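Side-chain contact in putative NAD(P)H-dependent FMN-containing oxidoreductase YwqN (Bacillus subtilis, PDB 1RLI), which is a putative NADPH-dependent oxidoreductase of the SsuE family that probably carries FMN as its cofactor: residues K91-I94 with D95-Q99. Residues are numbered along the deposited sequence; the frame is centred on the assembly and turned at random.
Sequences KLFI and DRWSQ
Asp95 and Lys91, one helical turn apart, are joined twice, through backbone and side chains. The backbone N of Asp95 donates to Lys91 O at 2.9 Å, and Lys91 NZ forms a salt bridge with Asp95 OD1 on its syn lone pair. Lys91 sets off with CG anti to its own backbone N (chi1 170°) and bends at chi2, a course that carries CD and CE across the carboxylate, close to both oxygens, before the ammonium reaches OD1. Close by, Lys91 packs against Lys91 of the second subunit, and the carboxylate probably offsets some of the positive charge gathered there. Past Asp95 the pattern tightens: Arg96 N still uses Leu92 O, with a weak second bond to Phe93 O, and Trp97 N bonds to Ile94 O at 2.9 Å, three residues back. The shift falls where helix 88-95 gives way to helix 97-100, on the connection between strands 74-80 and 117-124 of the flavodoxin-like sheet. With CG beside the backbone N (chi1 -73°), the indole of Trp97 lies alongside the Ile94 side chain. Ile94 CA stands over a face of the five-membered ring, a CH-pi contact 4.0 Å from its centroid, while CG1 lies over the same ring system near CZ2. The indole turns its edge to the face of Phe93 in an offset edge-to-face pair, planes at 77°, with NE1 3.5 Å from Phe93 CE2. Replacing Trp97 by an alanine would probably strip Ile94 and Phe93 of this shared aromatic partner and open a gap toward Ile142 and Met146 of helix 133-146, which the indole also touches. Phe93 also packs against Ile65 and Ile69 of helix 62-70.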
# COMPACT_ATOMS: atom_id res chain seq x y z
N LYS D 91 18.16 -4.54 5.16
CA LYS D 91 17.21 -5.65 5.39
C LYS D 91 17.79 -6.66 6.40
O LYS D 91 17.10 -7.09 7.32
CB LYS D 91 16.87 -6.35 4.07
CG LYS D 91 16.10 -7.66 4.19
CD LYS D 91 14.75 -7.46 4.85
CE LYS D 91 13.93 -8.76 4.78
NZ LYS D 91 12.73 -8.66 5.66
N LEU D 92 19.07 -7.03 6.25
CA LEU D 92 19.66 -7.98 7.19
C LEU D 92 19.82 -7.35 8.58
O LEU D 92 19.73 -8.05 9.60
CB LEU D 92 21.02 -8.50 6.67
CG LEU D 92 20.93 -9.78 5.81
CD1 LEU D 92 19.99 -9.57 4.61
CD2 LEU D 92 22.33 -10.19 5.36
N PHE D 93 20.06 -6.04 8.61
CA PHE D 93 20.21 -5.32 9.88
C PHE D 93 18.87 -5.33 10.65
O PHE D 93 18.80 -5.73 11.82
CB PHE D 93 20.62 -3.87 9.62
CG PHE D 93 20.71 -3.04 10.87
CD1 PHE D 93 21.76 -3.24 11.78
CD2 PHE D 93 19.74 -2.08 11.15
CE1 PHE D 93 21.84 -2.48 12.96
CE2 PHE D 93 19.81 -1.31 12.33
CZ PHE D 93 20.87 -1.51 13.23
N ILE D 94 17.80 -4.90 9.98
CA ILE D 94 16.50 -4.90 10.64
C ILE D 94 16.04 -6.33 11.00
O ILE D 94 15.49 -6.55 12.08
CB ILE D 94 15.45 -4.15 9.75
CG1 ILE D 94 15.83 -2.65 9.72
CG2 ILE D 94 14.02 -4.33 10.29
CD1 ILE D 94 15.01 -1.80 8.71
N ASP D 95 16.27 -7.31 10.12
CA ASP D 95 15.85 -8.67 10.41
C ASP D 95 16.49 -9.17 11.72
O ASP D 95 15.87 -9.94 12.46
CB ASP D 95 16.24 -9.66 9.30
CG ASP D 95 15.32 -9.62 8.08
OD1 ASP D 95 14.28 -8.93 8.10
OD2 ASP D 95 15.66 -10.31 7.09
N ARG D 96 17.72 -8.74 11.98
CA ARG D 96 18.43 -9.15 13.20
C ARG D 96 17.82 -8.55 14.47
O ARG D 96 18.14 -8.96 15.59
CB ARG D 96 19.93 -8.83 13.09
CG ARG D 96 20.82 -9.49 14.17
CD ARG D 96 22.27 -9.54 13.67
NE ARG D 96 23.22 -9.96 14.70
CZ ARG D 96 24.49 -10.23 14.45
NH1 ARG D 96 24.94 -10.14 13.20
NH2 ARG D 96 25.31 -10.57 15.45
N TRP D 97 16.92 -7.57 14.34
CA TRP D 97 16.27 -7.04 15.54
C TRP D 97 15.52 -8.20 16.21
O TRP D 97 15.26 -8.18 17.40
CB TRP D 97 15.27 -5.92 15.20
CG TRP D 97 15.93 -4.63 14.81
CD1 TRP D 97 17.27 -4.38 14.71
CD2 TRP D 97 15.27 -3.43 14.41
NE1 TRP D 97 17.48 -3.10 14.27
CE2 TRP D 97 16.27 -2.49 14.07
CE3 TRP D 97 13.93 -3.05 14.30
CZ2 TRP D 97 15.98 -1.20 13.62
CZ3 TRP D 97 13.62 -1.76 13.85
CH2 TRP D 97 14.65 -0.85 13.51
N SER D 98 15.16 -9.23 15.43
CA SER D 98 14.47 -10.37 16.02
C SER D 98 15.38 -11.02 17.07
O SER D 98 14.91 -11.48 18.11
CB SER D 98 14.10 -11.40 14.95
OG SER D 98 12.97 -10.94 14.23
N GLN D 99 16.67 -11.05 16.77
CA GLN D 99 17.66 -11.62 17.68
C GLN D 99 17.86 -10.71 18.88
O GLN D 99 17.92 -11.16 20.02
CB GLN D 99 19.01 -11.81 16.98
CG GLN D 99 19.14 -13.07 16.16
CD GLN D 99 20.45 -13.12 15.36
OE1 GLN D 99 21.55 -12.85 15.88
NE2 GLN D 99 20.33 -13.48 14.09